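Side-chain contacts in 2-hydroxyethylphosphonate dioxygenase (Streptomyces viridochromogenes, PDB 4YAR), which uses non-heme iron and dioxygen to convert 2-hydroxyethylphosphonate to hydroxymethylphosphonate and formate during biosynthesis of the antibiotic bialaphos: residues K76-E79 with E80-S84; T306-D309 with S310-R314. The protein carries 1 engineered substitution. All coordinates share one frame; numbering follows the deposited sequence.

Interaction 1 of 2, residues K76-E79 with E80-S84. With CD (cadmium ion), chain J.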
loop_
_atom_site.group_PDB
_atom_site.type_symbol
_atom_site.label_atom_id
_atom_site.label_comp_id
_atom_site.label_asym_id
_atom_site.label_seq_id
_atom_site.Cartn_x
_atom_site.Cartn_y
_atom_site.Cartn_z
ATOM N N LYS A 76 -10.153 -11.534 -13.345
ATOM C CA LYS A 76 -9.911 -12.954 -13.153
ATOM C C LYS A 76 -11.216 -13.598 -12.811
ATOM O O LYS A 76 -11.907 -13.159 -11.886
ATOM C CB LYS A 76 -8.914 -13.196 -12.004
ATOM C CG LYS A 76 -8.481 -14.646 -11.874
ATOM C CD LYS A 76 -7.296 -14.732 -10.935
ATOM C CE LYS A 76 -6.755 -16.129 -10.826
ATOM N NZ LYS A 76 -5.445 -16.076 -10.124
ATOM N N SER A 77 -11.603 -14.642 -13.544
ATOM C CA SER A 77 -12.974 -15.125 -13.399
ATOM C C SER A 77 -13.011 -16.033 -12.166
ATOM O O SER A 77 -11.999 -16.373 -11.641
ATOM C CB SER A 77 -13.401 -15.913 -14.628
ATOM O OG SER A 77 -12.613 -17.118 -14.650
ATOM N N ALA A 78 -14.203 -16.329 -11.678
ATOM C CA ALA A 78 -14.378 -17.236 -10.560
ATOM C C ALA A 78 -13.725 -18.550 -10.924
ATOM O O ALA A 78 -13.084 -19.150 -10.080
ATOM C CB ALA A 78 -15.846 -17.400 -10.233
ATOM N N GLU A 79 -13.933 -19.021 -12.162
ATOM C CA GLU A 79 -13.366 -20.314 -12.555
ATOM C C GLU A 79 -11.821 -20.281 -12.465
ATOM O O GLU A 79 -11.223 -21.184 -11.935
ATOM C CB GLU A 79 -13.931 -20.710 -13.941
ATOM C CG GLU A 79 -15.439 -20.974 -13.958
ATOM C CD GLU A 79 -16.390 -19.706 -13.932
ATOM O OE1 GLU A 79 -15.952 -18.486 -14.074
ATOM O OE2 GLU A 79 -17.636 -19.947 -13.747
ATOM N N GLU A 80 -11.188 -19.194 -12.888
ATOM C CA GLU A 80 -9.729 -19.020 -12.798
ATOM C C GLU A 80 -9.197 -18.955 -11.375
ATOM O O GLU A 80 -8.081 -19.451 -11.031
ATOM C CB GLU A 80 -9.295 -17.754 -13.582
ATOM C CG GLU A 80 -9.400 -17.947 -15.099
ATOM C CD GLU A 80 -9.368 -16.677 -15.915
ATOM O OE1 GLU A 80 -9.723 -15.558 -15.429
ATOM O OE2 GLU A 80 -8.985 -16.814 -17.082
ATOM N N MET A 81 -9.977 -18.280 -10.536
ATOM C CA MET A 81 -9.664 -18.214 -9.095
ATOM C C MET A 81 -9.695 -19.615 -8.453
ATOM O O MET A 81 -8.706 -20.060 -7.821
ATOM C CB MET A 81 -10.613 -17.258 -8.440
ATOM C CG MET A 81 -10.423 -17.037 -6.956
ATOM S SD MET A 81 -11.256 -18.254 -5.931
ATOM C CE MET A 81 -11.400 -17.321 -4.388
ATOM N N HIS A 82 -10.791 -20.334 -8.717
ATOM C CA HIS A 82 -10.926 -21.712 -8.196
ATOM C C HIS A 82 -9.801 -22.593 -8.713
ATOM O O HIS A 82 -9.171 -23.323 -7.945
ATOM C CB HIS A 82 -12.262 -22.330 -8.625
ATOM C CG HIS A 82 -13.452 -21.633 -8.066
ATOM N ND1 HIS A 82 -14.728 -21.803 -8.573
ATOM C CD2 HIS A 82 -13.567 -20.732 -7.063
ATOM C CE1 HIS A 82 -15.582 -21.061 -7.883
ATOM N NE2 HIS A 82 -14.894 -20.388 -6.970
ATOM N N ALA A 83 -9.500 -22.460 -10.012
ATOM C CA ALA A 83 -8.322 -23.205 -10.603
ATOM C C ALA A 83 -6.936 -22.860 -10.024
ATOM O O ALA A 83 -5.972 -23.588 -10.283
ATOM C CB ALA A 83 -8.254 -23.058 -12.097
ATOM N N SER A 84 -6.828 -21.768 -9.253
ATOM C CA SER A 84 -5.517 -21.369 -8.678
ATOM C C SER A 84 -5.233 -22.101 -7.397
ATOM O O SER A 84 -4.103 -21.995 -6.876
ATOM C CB SER A 84 -5.431 -19.857 -8.466
ATOM O OG SER A 84 -6.279 -19.424 -7.401
HETATM CD CD CD J . -9.846 -14.381 -17.550
HETATM O O HOH W 1 -11.581 -12.898 -16.484
#
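OE1 of E80 is held by two partners: it accepts the backbone N-H of S77, with S77 N at 2.8 Å, and it binds a cadmium ion. The N-H runs nearly straight at it (169°), meeting OE1 on the anti side of the carboxylate, 22° out of its plane. OE2 of E80 completes a bidentate grip on the metal, with OE1 at 2.4 Å and OE2 at 2.6 Å from the cadmium, and a water molecule is also bound to the ion. In return, the hydroxyl of S77 accepts from the first turn of the helix, OG lying 3.1 Å from E80 N. These reciprocal bonds make a capping box, with S77 as N-cap of helix 78-82. S77 OG sits between its own backbone N and carbonyl carbon (chi1 68°), the position that lets it reach forward to E80 N while its CB stays close to the carboxylate.

K76, the last residue of strand 73-76, lays its extended chain obliquely across E80, CG resting 3.6 Å from E80 CB. Its ammonium travels on to the carbonyl of T100. Further along, the H82 ring holds the carbonyl oxygen of A78 over one face, CG being 3.2 Å from A78 O, while NE2 bonds to D383. S84 OG donates to M81 O and accepts from the backbone N of T100.

One carboxylate thus both takes part in capping the helix start and chelates cadmium; the metal would probably favour the ionised form of E80 and stiffen the side chain that makes the cap.

Interaction 2 of 2, residues T306-D309 with S310-R314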
loop_
_atom_site.group_PDB
_atom_site.type_symbol
_atom_site.label_atom_id
_atom_site.label_comp_id
_atom_site.label_asym_id
_atom_site.label_seq_id
_atom_site.Cartn_x
_atom_site.Cartn_y
_atom_site.Cartn_z
ATOM N N THR A 306 -15.845 -5.052 14.309
ATOM C CA THR A 306 -16.851 -6.122 14.393
ATOM C C THR A 306 -17.874 -5.950 13.281
ATOM O O THR A 306 -17.965 -4.916 12.648
ATOM C CB THR A 306 -17.632 -6.098 15.724
ATOM O OG1 THR A 306 -18.341 -4.859 15.835
ATOM C CG2 THR A 306 -16.719 -6.245 16.888
ATOM N N ILE A 307 -18.689 -6.986 13.083
ATOM C CA ILE A 307 -19.822 -6.882 12.173
ATOM C C ILE A 307 -20.691 -5.654 12.532
ATOM O O ILE A 307 -21.116 -4.888 11.661
ATOM C CB ILE A 307 -20.642 -8.160 12.274
ATOM C CG1 ILE A 307 -19.820 -9.345 11.695
ATOM C CG2 ILE A 307 -21.876 -8.071 11.469
ATOM C CD1 ILE A 307 -20.075 -10.653 12.426
ATOM N N GLU A 308 -20.962 -5.502 13.802
ATOM C CA GLU A 308 -21.822 -4.432 14.254
ATOM C C GLU A 308 -21.188 -3.090 14.030
ATOM O O GLU A 308 -21.885 -2.151 13.602
ATOM C CB GLU A 308 -22.213 -4.603 15.710
ATOM C CG GLU A 308 -23.235 -5.715 15.839
ATOM C CD GLU A 308 -23.649 -6.027 17.271
ATOM O OE1 GLU A 308 -22.767 -6.032 18.181
ATOM O OE2 GLU A 308 -24.866 -6.288 17.459
ATOM N N ASP A 309 -19.877 -2.977 14.268
ATOM C CA ASP A 309 -19.166 -1.748 13.855
ATOM C C ASP A 309 -19.427 -1.479 12.371
ATOM O O ASP A 309 -19.709 -0.343 11.930
ATOM C CB ASP A 309 -17.605 -1.832 14.042
ATOM C CG ASP A 309 -17.107 -1.889 15.493
ATOM O OD1 ASP A 309 -17.697 -1.316 16.455
ATOM O OD2 ASP A 309 -16.042 -2.543 15.729
ATOM N N SER A 310 -19.247 -2.477 11.500
ATOM C CA SER A 310 -19.413 -2.207 10.101
ATOM C C SER A 310 -20.892 -1.817 9.771
ATOM O O SER A 310 -21.149 -0.923 8.980
ATOM C CB SER A 310 -18.962 -3.408 9.225
ATOM O OG SER A 310 -17.612 -3.614 9.439
ATOM N N ARG A 311 -21.836 -2.482 10.415
ATOM C CA ARG A 311 -23.240 -2.133 10.244
ATOM C C ARG A 311 -23.519 -0.694 10.634
ATOM O O ARG A 311 -24.233 0.026 9.919
ATOM C CB ARG A 311 -24.134 -3.063 11.106
ATOM C CG ARG A 311 -24.432 -4.404 10.488
ATOM C CD ARG A 311 -25.696 -4.965 11.178
ATOM N NE ARG A 311 -25.879 -6.365 10.868
ATOM C CZ ARG A 311 -25.546 -7.375 11.671
ATOM N NH1 ARG A 311 -24.989 -7.170 12.874
ATOM N NH2 ARG A 311 -25.780 -8.600 11.284
ATOM N N ARG A 312 -22.941 -0.260 11.751
ATOM C CA ARG A 312 -23.181 1.117 12.253
ATOM C C ARG A 312 -22.587 2.124 11.312
ATOM O O ARG A 312 -23.061 3.228 11.216
ATOM C CB ARG A 312 -22.534 1.355 13.584
ATOM C CG ARG A 312 -23.311 0.826 14.761
ATOM C CD ARG A 312 -22.587 1.212 16.023
ATOM N NE ARG A 312 -22.797 0.138 16.965
ATOM C CZ ARG A 312 -21.912 -0.786 17.325
ATOM N NH1 ARG A 312 -20.650 -0.784 16.893
ATOM N NH2 ARG A 312 -22.305 -1.717 18.190
ATOM N N SER A 313 -21.524 1.712 10.594
ATOM C CA SER A 313 -20.855 2.581 9.624
ATOM C C SER A 313 -21.628 2.756 8.331
ATOM O O SER A 313 -21.261 3.546 7.473
ATOM C CB SER A 313 -19.465 2.058 9.374
ATOM O OG SER A 313 -19.494 1.039 8.416
ATOM N N ARG A 314 -22.715 2.031 8.116
ATOM C CA ARG A 314 -23.309 2.047 6.799
ATOM C C ARG A 314 -23.655 3.414 6.289
ATOM O O ARG A 314 -24.128 4.243 7.044
ATOM C CB ARG A 314 -24.600 1.235 6.764
ATOM C CG ARG A 314 -24.360 -0.221 6.437
ATOM C CD ARG A 314 -25.743 -0.897 6.472
ATOM N NE ARG A 314 -26.145 -1.168 7.841
ATOM C CZ ARG A 314 -27.397 -1.457 8.213
ATOM N NH1 ARG A 314 -28.387 -1.467 7.320
ATOM N NH2 ARG A 314 -27.656 -1.733 9.490
#
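With chi1 of D309 at -68°, its carboxylate swings back beside its own backbone N, toward the start of the helix, and the same kind of turn in R312 (chi1 -81°), followed by a bend at chi3, folds the guanidinium back to meet it. The result is a salt bridge three residues apart, D309 OD1 to R312 NH1 at 3.0 Å. The oxygen lies at the edge of the guanidinium, in its plane, although the two flat groups are turned 59° from one another. E308 O sits over one face of the same guanidinium.

The other carboxylate oxygen of D309 is used differently. OD2 accepts from T306 N at 2.9 Å, the donor coming from above the carboxylate plane, and T306 OG1 accepts from D309 N, also at 2.9 Å. These two bonds form a capping box with T306 as N-cap. D309 therefore divides its two oxygens between the helix start and R312, which may help to hold the carboxylate's rotation.

On another side of the turn I307 and R311 run side by side. The CG2 methyl of I307 presses on one face of the R311 guanidinium, 3.5 Å from NH1, while E308 CG comes up at its edge at 3.7 Å from that same nitrogen. NE of R311 makes a long, weak ion pair with D166.

Helix 307-312 is followed after a short turn by strand 315-317, at one edge of the seven-stranded sheet within this chain, and is tied to the next strand, 320-324, by serines: S310 OG bonds to S324 O, and S313 OG reaches S324 N. At its start, I307 N bonds to D172, joining the helix to a loop before strand 173-176.

How the interactions relate
Interactions 1 and 2 each lie at the start of a separate short helix opened by a capping box; their centres are about 30 Å apart and they do not touch. The helices adjoin the two outermost strands of one seven-stranded antiparallel sheet: helix 78-82 follows strand 73-76, whereas helix 307-312 precedes strand 315-317. Interaction 1 is partly buried, with A78 and M81 inside, and the side chain of S84 is about 7 Å from that of Y98, which binds substrate in a site shared between dimer partners. Interaction 2 is a surface contact away from the annotated sites, with only S310 buried. The chemistry differs too: the capping-box acid also binds cadmium in interaction 1, and an arginine in interaction 2.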